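Putative glycosyltransferase (GalT1) (Streptococcus parasanguinis FW213, PDB 5HEA) probably transfers sugars from a nucleotide-activated donor, this chain being the C-terminal half of the protein with a GT-A type glycosyltransferase domain. Local coordinates at residues F90-D94 and Y213-R218; K139-Y145 and Q204-E210; G186-E190 and D229-S233. All blocks are in the same frame, centred on the assembly; numbering follows the deposited sequence.

Interaction 1 of 3, residues F90-D94 and Y213-R218; sequences FVDSD and YYYSQR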
loop_
_atom_site.group_PDB
_atom_site.type_symbol
_atom_site.label_atom_id
_atom_site.label_comp_id
_atom_site.label_asym_id
_atom_site.label_seq_id
_atom_site.Cartn_x
_atom_site.Cartn_y
_atom_site.Cartn_z
ATOM N N PHE A 90 -19.215 -17.183 26.362
ATOM C CA PHE A 90 -18.977 -15.882 25.730
ATOM C C PHE A 90 -20.107 -14.930 26.102
ATOM O O PHE A 90 -21.258 -15.339 26.143
ATOM C CB PHE A 90 -18.912 -16.021 24.197
ATOM C CG PHE A 90 -17.772 -16.880 23.714
ATOM C CD1 PHE A 90 -16.499 -16.346 23.572
ATOM C CD2 PHE A 90 -17.970 -18.225 23.421
ATOM C CE1 PHE A 90 -15.438 -17.141 23.145
ATOM C CE2 PHE A 90 -16.916 -19.025 22.989
ATOM C CZ PHE A 90 -15.650 -18.483 22.862
ATOM N N VAL A 91 -19.780 -13.674 26.392
ATOM C CA VAL A 91 -20.801 -12.647 26.611
ATOM C C VAL A 91 -20.381 -11.416 25.804
ATOM O O VAL A 91 -19.237 -10.975 25.898
ATOM C CB VAL A 91 -20.927 -12.256 28.107
ATOM C CG1 VAL A 91 -21.848 -11.042 28.273
ATOM C CG2 VAL A 91 -21.458 -13.415 28.924
ATOM N N ASP A 92 -21.280 -10.881 24.988
ATOM C CA ASP A 92 -20.983 -9.654 24.251
ATOM C C ASP A 92 -21.167 -8.445 25.158
ATOM O O ASP A 92 -22.091 -8.399 25.954
ATOM C CB ASP A 92 -21.855 -9.526 23.007
ATOM C CG ASP A 92 -21.429 -10.484 21.909
ATOM O OD1 ASP A 92 -20.272 -10.989 21.960
ATOM O OD2 ASP A 92 -22.245 -10.730 20.997
ATOM N N SER A 93 -20.281 -7.465 25.026
ATOM C CA SER A 93 -20.243 -6.373 25.995
ATOM C C SER A 93 -21.375 -5.353 25.790
ATOM O O SER A 93 -21.562 -4.465 26.622
ATOM C CB SER A 93 -18.853 -5.724 26.000
ATOM O OG SER A 93 -18.374 -5.537 24.684
ATOM N N ASP A 94 -22.125 -5.508 24.692
ATOM C CA ASP A 94 -23.359 -4.753 24.409
ATOM C C ASP A 94 -24.577 -5.277 25.164
ATOM O O ASP A 94 -25.624 -4.620 25.207
ATOM C CB ASP A 94 -23.732 -4.919 22.938
ATOM C CG ASP A 94 -22.870 -4.116 22.027
ATOM O OD1 ASP A 94 -22.396 -3.052 22.460
ATOM O OD2 ASP A 94 -22.678 -4.541 20.871
ATOM N N TYR A 213 -30.483 -14.481 28.824
ATOM C CA TYR A 213 -29.524 -13.566 28.208
ATOM C C TYR A 213 -30.329 -12.501 27.469
ATOM O O TYR A 213 -31.320 -12.826 26.803
ATOM C CB TYR A 213 -28.649 -14.347 27.229
ATOM C CG TYR A 213 -27.502 -13.563 26.594
ATOM C CD1 TYR A 213 -27.721 -12.743 25.490
ATOM C CD2 TYR A 213 -26.203 -13.681 27.079
ATOM C CE1 TYR A 213 -26.666 -12.035 24.880
ATOM C CE2 TYR A 213 -25.141 -12.971 26.496
ATOM C CZ TYR A 213 -25.383 -12.153 25.396
ATOM O OH TYR A 213 -24.342 -11.459 24.799
ATOM N N TYR A 214 -29.917 -11.239 27.592
ATOM C CA TYR A 214 -30.591 -10.135 26.908
ATOM C C TYR A 214 -29.737 -9.525 25.794
ATOM O O TYR A 214 -28.645 -9.005 26.032
ATOM C CB TYR A 214 -31.065 -9.074 27.910
ATOM C CG TYR A 214 -32.169 -9.604 28.811
ATOM C CD1 TYR A 214 -33.480 -9.697 28.350
ATOM C CD2 TYR A 214 -31.896 -10.035 30.105
ATOM C CE1 TYR A 214 -34.491 -10.200 29.158
ATOM C CE2 TYR A 214 -32.895 -10.544 30.918
ATOM C CZ TYR A 214 -34.189 -10.624 30.434
ATOM O OH TYR A 214 -35.197 -11.116 31.231
ATOM N N TYR A 215 -30.258 -9.624 24.576
ATOM C CA TYR A 215 -29.595 -9.150 23.373
ATOM C C TYR A 215 -30.019 -7.698 23.155
ATOM O O TYR A 215 -31.197 -7.412 22.938
ATOM C CB TYR A 215 -30.022 -10.020 22.177
ATOM C CG TYR A 215 -29.403 -9.634 20.856
ATOM C CD1 TYR A 215 -30.029 -8.731 20.008
ATOM C CD2 TYR A 215 -28.188 -10.175 20.454
ATOM C CE1 TYR A 215 -29.462 -8.374 18.796
ATOM C CE2 TYR A 215 -27.610 -9.822 19.247
ATOM C CZ TYR A 215 -28.253 -8.925 18.424
ATOM O OH TYR A 215 -27.682 -8.577 17.223
ATOM N N SER A 216 -29.056 -6.786 23.237
ATOM C CA SER A 216 -29.316 -5.373 23.012
ATOM C C SER A 216 -29.530 -5.098 21.530
ATOM O O SER A 216 -28.662 -5.374 20.705
ATOM C CB SER A 216 -28.142 -4.545 23.518
ATOM O OG SER A 216 -28.206 -3.228 23.018
ATOM N N GLN A 217 -30.689 -4.543 21.199
ATOM C CA GLN A 217 -31.060 -4.306 19.811
ATOM C C GLN A 217 -31.224 -2.802 19.566
ATOM O O GLN A 217 -31.942 -2.132 20.307
ATOM C CB GLN A 217 -32.369 -5.039 19.542
ATOM C CG GLN A 217 -32.915 -4.911 18.155
ATOM C CD GLN A 217 -34.335 -5.430 18.073
ATOM O OE1 GLN A 217 -35.120 -5.269 19.012
ATOM N NE2 GLN A 217 -34.675 -6.063 16.954
ATOM N N ARG A 218 -30.567 -2.261 18.542
ATOM C CA ARG A 218 -30.708 -0.826 18.253
ATOM C C ARG A 218 -30.740 -0.484 16.766
ATOM O O ARG A 218 -29.957 -1.015 15.983
ATOM C CB ARG A 218 -29.612 -0.029 18.957
ATOM C CG ARG A 218 -28.296 -0.769 19.020
ATOM C CD ARG A 218 -27.271 -0.028 19.849
ATOM N NE ARG A 218 -25.956 -0.631 19.680
ATOM C CZ ARG A 218 -25.524 -1.681 20.369
ATOM N NH1 ARG A 218 -26.298 -2.244 21.291
ATOM N NH2 ARG A 218 -24.312 -2.163 20.136
#

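Interaction 2 of 3, residues K139-Y145 and Q204-E210; sequences KYFCKNY and QITFINE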
loop_
_atom_site.group_PDB
_atom_site.type_symbol
_atom_site.label_atom_id
_atom_site.label_comp_id
_atom_site.label_asym_id
_atom_site.label_seq_id
_atom_site.Cartn_x
_atom_site.Cartn_y
_atom_site.Cartn_z
ATOM N N LYS A 139 -43.594 -21.194 28.062
ATOM C CA LYS A 139 -42.944 -21.956 27.000
ATOM C C LYS A 139 -41.626 -22.604 27.430
ATOM O O LYS A 139 -40.922 -23.171 26.603
ATOM C CB LYS A 139 -42.716 -21.072 25.762
ATOM C CG LYS A 139 -43.979 -20.830 24.935
ATOM C CD LYS A 139 -44.581 -22.165 24.472
ATOM C CE LYS A 139 -45.683 -21.979 23.430
ATOM N NZ LYS A 139 -46.888 -21.305 23.988
ATOM N N TYR A 140 -41.294 -22.520 28.713
ATOM C CA TYR A 140 -40.070 -23.147 29.205
ATOM C C TYR A 140 -40.041 -24.652 28.958
ATOM O O TYR A 140 -41.010 -25.360 29.210
ATOM C CB TYR A 140 -39.855 -22.882 30.700
ATOM C CG TYR A 140 -38.656 -23.623 31.268
ATOM C CD1 TYR A 140 -37.383 -23.095 31.158
ATOM C CD2 TYR A 140 -38.800 -24.853 31.915
ATOM C CE1 TYR A 140 -36.280 -23.760 31.668
ATOM C CE2 TYR A 140 -37.696 -25.532 32.428
ATOM C CZ TYR A 140 -36.437 -24.973 32.300
ATOM O OH TYR A 140 -35.320 -25.615 32.795
ATOM N N PHE A 141 -38.916 -25.126 28.447
ATOM C CA PHE A 141 -38.619 -26.543 28.464
ATOM C C PHE A 141 -37.108 -26.722 28.520
ATOM O O PHE A 141 -36.342 -25.780 28.307
ATOM C CB PHE A 141 -39.228 -27.287 27.262
ATOM C CG PHE A 141 -38.566 -26.981 25.947
ATOM C CD1 PHE A 141 -37.494 -27.751 25.492
ATOM C CD2 PHE A 141 -39.010 -25.935 25.160
ATOM C CE1 PHE A 141 -36.871 -27.471 24.274
ATOM C CE2 PHE A 141 -38.389 -25.646 23.932
ATOM C CZ PHE A 141 -37.328 -26.415 23.493
ATOM N N CYS A 142 -36.704 -27.942 28.825
ATOM C CA CYS A 142 -35.312 -28.337 28.828
ATOM C C CYS A 142 -35.307 -29.693 28.146
ATOM O O CYS A 142 -36.293 -30.422 28.233
ATOM C CB CYS A 142 -34.806 -28.438 30.266
ATOM S SG CYS A 142 -33.070 -28.904 30.409
ATOM N N LYS A 143 -34.227 -30.027 27.452
ATOM C CA LYS A 143 -34.129 -31.305 26.743
ATOM C C LYS A 143 -32.669 -31.641 26.471
ATOM O O LYS A 143 -31.857 -30.741 26.228
ATOM C CB LYS A 143 -34.888 -31.237 25.413
ATOM C CG LYS A 143 -35.151 -32.595 24.777
ATOM C CD LYS A 143 -35.916 -32.449 23.472
ATOM C CE LYS A 143 -36.248 -33.811 22.864
ATOM N NZ LYS A 143 -35.029 -34.603 22.511
ATOM N N ASN A 144 -32.344 -32.930 26.533
ATOM C CA ASN A 144 -31.041 -33.429 26.121
ATOM C C ASN A 144 -31.118 -33.844 24.664
ATOM O O ASN A 144 -32.091 -34.464 24.259
ATOM C CB ASN A 144 -30.629 -34.638 26.971
ATOM C CG ASN A 144 -30.263 -34.255 28.385
ATOM O OD1 ASN A 144 -29.923 -33.105 28.655
ATOM N ND2 ASN A 144 -30.332 -35.215 29.301
ATOM N N TYR A 145 -30.104 -33.489 23.877
ATOM C CA TYR A 145 -30.087 -33.834 22.455
ATOM C C TYR A 145 -28.838 -34.610 22.077
ATOM O O TYR A 145 -27.750 -34.341 22.590
ATOM C CB TYR A 145 -30.117 -32.577 21.578
ATOM C CG TYR A 145 -31.370 -31.748 21.681
ATOM C CD1 TYR A 145 -32.438 -31.956 20.813
ATOM C CD2 TYR A 145 -31.484 -30.739 22.633
ATOM C CE1 TYR A 145 -33.586 -31.190 20.899
ATOM C CE2 TYR A 145 -32.630 -29.970 22.724
ATOM C CZ TYR A 145 -33.675 -30.199 21.855
ATOM O OH TYR A 145 -34.819 -29.438 21.950
ATOM N N GLN A 204 -23.405 -34.944 23.789
ATOM C CA GLN A 204 -24.766 -34.562 24.134
ATOM C C GLN A 204 -24.825 -33.083 24.482
ATOM O O GLN A 204 -23.913 -32.533 25.105
ATOM C CB GLN A 204 -25.278 -35.378 25.323
ATOM C CG GLN A 204 -26.673 -34.968 25.803
ATOM C CD GLN A 204 -27.172 -35.840 26.942
ATOM O OE1 GLN A 204 -27.697 -36.934 26.720
ATOM N NE2 GLN A 204 -26.999 -35.362 28.168
ATOM N N ILE A 205 -25.913 -32.444 24.079
ATOM C CA ILE A 205 -26.111 -31.034 24.335
ATOM C C ILE A 205 -27.428 -30.850 25.081
ATOM O O ILE A 205 -28.420 -31.488 24.744
ATOM C CB ILE A 205 -26.133 -30.271 23.009
ATOM C CG1 ILE A 205 -24.798 -30.505 22.271
ATOM C CG2 ILE A 205 -26.443 -28.797 23.250
ATOM C CD1 ILE A 205 -24.698 -29.836 20.907
ATOM N N THR A 206 -27.430 -29.997 26.105
ATOM C CA THR A 206 -28.656 -29.702 26.840
ATOM C C THR A 206 -29.135 -28.286 26.523
ATOM O O THR A 206 -28.376 -27.322 26.646
ATOM C CB THR A 206 -28.461 -29.850 28.357
ATOM O OG1 THR A 206 -28.077 -31.199 28.657
ATOM C CG2 THR A 206 -29.757 -29.515 29.101
ATOM N N PHE A 207 -30.390 -28.169 26.097
ATOM C CA PHE A 207 -30.983 -26.867 25.809
ATOM C C PHE A 207 -31.972 -26.478 26.894
ATOM O O PHE A 207 -32.831 -27.288 27.268
ATOM C CB PHE A 207 -31.696 -26.887 24.449
ATOM C CG PHE A 207 -32.330 -25.567 24.080
ATOM C CD1 PHE A 207 -31.541 -24.474 23.753
ATOM C CD2 PHE A 207 -33.703 -25.421 24.057
ATOM C CE1 PHE A 207 -32.110 -23.270 23.415
ATOM C CE2 PHE A 207 -34.286 -24.207 23.729
ATOM C CZ PHE A 207 -33.489 -23.134 23.403
ATOM N N ILE A 208 -31.858 -25.251 27.409
ATOM C CA ILE A 208 -32.903 -24.713 28.290
ATOM C C ILE A 208 -33.590 -23.525 27.626
ATOM O O ILE A 208 -32.939 -22.521 27.304
ATOM C CB ILE A 208 -32.385 -24.326 29.708
ATOM C CG1 ILE A 208 -31.017 -23.675 29.636
ATOM C CG2 ILE A 208 -32.281 -25.555 30.597
ATOM C CD1 ILE A 208 -30.458 -23.279 30.983
ATOM N N ASN A 209 -34.898 -23.648 27.405
ATOM C CA ASN A 209 -35.654 -22.604 26.729
ATOM C C ASN A 209 -36.066 -21.484 27.670
ATOM O O ASN A 209 -37.250 -21.292 27.946
ATOM C CB ASN A 209 -36.891 -23.152 26.012
ATOM C CG ASN A 209 -37.402 -22.197 24.940
ATOM O OD1 ASN A 209 -36.605 -21.559 24.255
ATOM N ND2 ASN A 209 -38.725 -22.071 24.813
ATOM N N GLU A 210 -35.074 -20.757 28.163
ATOM C CA GLU A 210 -35.319 -19.570 28.971
ATOM C C GLU A 210 -34.508 -18.418 28.377
ATOM O O GLU A 210 -33.360 -18.606 27.956
ATOM C CB GLU A 210 -34.924 -19.816 30.430
ATOM C CG GLU A 210 -33.475 -20.249 30.621
ATOM C CD GLU A 210 -33.115 -20.479 32.088
ATOM O OE1 GLU A 210 -33.790 -21.306 32.744
ATOM O OE2 GLU A 210 -32.156 -19.836 32.578
HETATM O O HOH W 1 -32.979 -23.973 33.847
#

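Interaction 3 of 3, residues G186-E190 and D229-S233; sequences GRLRE and DDISS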
loop_
_atom_site.group_PDB
_atom_site.type_symbol
_atom_site.label_atom_id
_atom_site.label_comp_id
_atom_site.label_asym_id
_atom_site.label_seq_id
_atom_site.Cartn_x
_atom_site.Cartn_y
_atom_site.Cartn_z
ATOM N N GLY A 186 -10.114 -11.718 10.865
ATOM C CA GLY A 186 -10.498 -10.666 9.939
ATOM C C GLY A 186 -11.872 -10.863 9.335
ATOM O O GLY A 186 -12.354 -10.028 8.571
ATOM N N ARG A 187 -12.503 -11.971 9.699
ATOM C CA ARG A 187 -13.752 -12.406 9.101
ATOM C C ARG A 187 -14.898 -11.958 9.997
ATOM O O ARG A 187 -14.807 -12.051 11.220
ATOM C CB ARG A 187 -13.738 -13.941 8.994
ATOM C CG ARG A 187 -14.539 -14.556 7.855
ATOM C CD ARG A 187 -14.912 -16.007 8.187
ATOM N NE ARG A 187 -15.369 -16.779 7.033
ATOM C CZ ARG A 187 -14.842 -17.941 6.642
ATOM N NH1 ARG A 187 -13.829 -18.480 7.318
ATOM N NH2 ARG A 187 -15.330 -18.572 5.576
ATOM N N LEU A 188 -15.962 -11.443 9.391
ATOM C CA LEU A 188 -17.220 -11.242 10.102
ATOM C C LEU A 188 -17.987 -12.547 9.904
ATOM O O LEU A 188 -17.528 -13.413 9.158
ATOM C CB LEU A 188 -17.999 -10.057 9.518
ATOM C CG LEU A 188 -18.862 -9.148 10.411
ATOM C CD1 LEU A 188 -20.103 -8.642 9.656
ATOM C CD2 LEU A 188 -19.251 -9.803 11.735
ATOM N N ARG A 189 -19.144 -12.691 10.557
ATOM C CA ARG A 189 -19.844 -13.976 10.638
ATOM C C ARG A 189 -18.854 -15.018 11.168
ATOM O O ARG A 189 -18.704 -16.111 10.620
ATOM C CB ARG A 189 -20.402 -14.389 9.270
ATOM C CG ARG A 189 -21.380 -13.403 8.655
ATOM C CD ARG A 189 -22.654 -13.312 9.478
ATOM N NE ARG A 189 -23.830 -13.059 8.645
ATOM C CZ ARG A 189 -24.653 -14.006 8.202
ATOM N NH1 ARG A 189 -24.440 -15.283 8.512
ATOM N NH2 ARG A 189 -25.694 -13.674 7.451
ATOM N N GLU A 190 -18.131 -14.643 12.215
ATOM C CA GLU A 190 -17.089 -15.510 12.739
ATOM C C GLU A 190 -17.720 -16.591 13.617
ATOM O O GLU A 190 -17.247 -17.735 13.627
ATOM C CB GLU A 190 -16.010 -14.706 13.479
ATOM C CG GLU A 190 -16.459 -13.969 14.761
ATOM C CD GLU A 190 -17.067 -12.570 14.529
ATOM O OE1 GLU A 190 -17.323 -12.166 13.369
ATOM O OE2 GLU A 190 -17.297 -11.860 15.536
ATOM N N ASP A 229 -23.383 -6.587 6.622
ATOM C CA ASP A 229 -23.157 -8.027 6.602
ATOM C C ASP A 229 -21.981 -8.380 5.690
ATOM O O ASP A 229 -21.732 -7.713 4.685
ATOM C CB ASP A 229 -24.425 -8.764 6.143
ATOM C CG ASP A 229 -24.478 -10.218 6.620
ATOM O OD1 ASP A 229 -23.412 -10.829 6.859
ATOM O OD2 ASP A 229 -25.600 -10.755 6.753
ATOM N N ASP A 230 -21.255 -9.426 6.069
ATOM C CA ASP A 230 -20.185 -9.990 5.254
ATOM C C ASP A 230 -20.824 -11.033 4.340
ATOM O O ASP A 230 -20.954 -12.202 4.707
ATOM C CB ASP A 230 -19.138 -10.645 6.166
ATOM C CG ASP A 230 -17.916 -11.169 5.409
ATOM O OD1 ASP A 230 -17.955 -11.288 4.168
ATOM O OD2 ASP A 230 -16.904 -11.483 6.075
ATOM N N ILE A 231 -21.230 -10.606 3.150
ATOM C CA ILE A 231 -21.972 -11.482 2.248
ATOM C C ILE A 231 -21.142 -12.699 1.852
ATOM O O ILE A 231 -21.640 -13.821 1.838
ATOM C CB ILE A 231 -22.433 -10.748 0.964
ATOM C CG1 ILE A 231 -23.145 -9.440 1.304
ATOM C CG2 ILE A 231 -23.351 -11.638 0.159
ATOM C CD1 ILE A 231 -22.221 -8.240 1.424
ATOM N N SER A 232 -19.873 -12.465 1.535
ATOM C CA SER A 232 -19.001 -13.542 1.097
ATOM C C SER A 232 -18.867 -14.661 2.126
ATOM O O SER A 232 -18.968 -15.837 1.778
ATOM C CB SER A 232 -17.618 -13.008 0.757
ATOM O OG SER A 232 -16.877 -14.033 0.151
ATOM N N SER A 233 -18.614 -14.295 3.384
ATOM C CA SER A 233 -18.554 -15.271 4.476
ATOM C C SER A 233 -19.858 -16.034 4.703
ATOM O O SER A 233 -19.848 -17.239 4.979
ATOM C CB SER A 233 -18.166 -14.572 5.772
ATOM O OG SER A 233 -16.784 -14.304 5.752
#

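Interaction 1 of 3, residues F90-D94 and Y213-R218
The Y213 ring meets the loop 90-94 mainly at its hydroxyl end: the backbone N of D92 lies at the ring edge, near the ring plane, while V91 CG1 comes obliquely to CE2 of the ring at 4.2 Å. The R218 guanidinium is likewise approached at its edge, with D94 OD2 and CB and S216 CB close to its plane. Tyrosine suits position 213 because its ring can pack against V91 while its hydroxyl reaches the backbone: with CG anti to the backbone N (chi1 -174°), the ring is carried to the loop, and D92 N donates to Y213 OH over 3.1 Å. The same hydroxyl is hydrogen-bonded to D95, the residue that follows 90-94. D92-S93-D94 has the form of the DXD motif of GT-A glycosyltransferases, which in relatives helps bind the metal and the nucleotide-sugar diphosphate; the same role is plausible here. D94 OD2 makes a salt bridge to R218 NH2 at 3.0 Å, although R218 is poorly ordered. NH2 lies over the carboxylate face, 66° out of plane at OD2 and about as close to OD1, and the two flat groups stand 77° apart. The small S216 lets its CB approach D94 O to 3.0 Å, a C-H...O-type contact to be read cautiously. S216 OG is hydrogen-bonded to E126, and S216 N to D95, while R22 gives D94 O a weak hydrogen bond.

Interaction 2 of 3, residues K139-Y145 and Q204-E210
T206 OG1 is gripped from two sequence-distant places: it donates to N144 OD1 over 2.7 Å and is also hydrogen-bonded to S114. Threonine serves here because its methyl CG2 also packs against C142 SG. Beside this pair the amides of N144 and Q204 stack, their planes 18° apart; N144 ND2 bonds to N112 and Q204 NE2 to S114. The two strands form an antiparallel ladder in the mixed sheet of the GT-A-type domain: hydrogen-bonded pairs K143-F207 and Y145-I205 alternate with non-hydrogen-bonded C142-I208 and N144-T206. At its far end N209, centre of an inverse gamma turn, donates from N to F141 O at 2.7 Å; its ND2 reaches K139 O from above that carbonyl's plane, while OD1 takes N120. F141, with CG between N and carbonyl carbon (chi1 71°), lays one ring face over N209 CB, 3.9 Å from the ring centroid, and meets the F207 ring obliquely. A water joins Y140 OH to E210 OE1, whereas E210 OE2 is hydrogen-bonded to S212 and H104. Strand 204-217 thus lies between 142-146, antiparallel, and 116-125, parallel; I208 packs on helix 101-110, whereas on the other face I205 and F207 lie against W150 of helix 147-150.

Interaction 3 of 3, residues G186-E190 and D229-S233
Charge pairing joins R189 to D229: the arginine grips the carboxylate side-on with two nitrogens, R189 NE to D229 OD1 at 2.9 Å and NH2 to OD2 at 3.0 Å. The second bond uses the syn lone pair of OD2 and lies in the guanidinium plane, whereas OD1 is tilted from that plane. The R189 chain bends at chi2 (-66°) and chi3 to bring the head round, and the grip should be read with care because D229 is poorly ordered. Hydrogen bonds outside the salt bridge centre on D230 and S233. D230 is the N-cap of helix 231-247, its OD1 accepting from S233 N at 3.2 Å, from above the carboxylate plane; a short acidic side chain suits this place, since it can reach amides of the first turn, which lack a preceding turn's carbonyls. This helix starts the C-terminal helical part of the chain, and I231 packs against the disulfide-bonded C266. D230 OD2 also receives weak bonds from S233 OG and L188 N. S233 OG in turn accepts from R187 NE at 3.1 Å, a bent bond (136° at the hydrogen) tilted from the guanidinium plane; the extended R187 chain carries its head past the serine, where NH2 bonds to S236. R189 O takes a further bond from N237, one turn beyond S233. In van der Waals contact, L188 CB meets D230 CB at 3.6 Å, the side chains running alongside one another and pointing opposite ways.

Overall arrangement
From the N terminus the chain first lays down 90-94, then 139-145, then the loop 186-190; their partners follow as 204-210, 213-218 and 229-233. Interaction 2 therefore closes a loop that lies wholly within the one closed by interaction 1, and the two share strand 204-217, which runs on from the pairing with 142-146 to the DXD-like loop. Interaction 3 crosses both, since 186-190 falls inside their loops and 229-233 beyond them, after an unmodelled stretch. Interaction 1 ties the loop after strand 87-90 to the end of strand 204-217; interaction 2, centred 21 Å away, pairs two strands of the sheet; interaction 3 joins the loop between strand 171-174 and helix 195-201 to the start of helix 231-247.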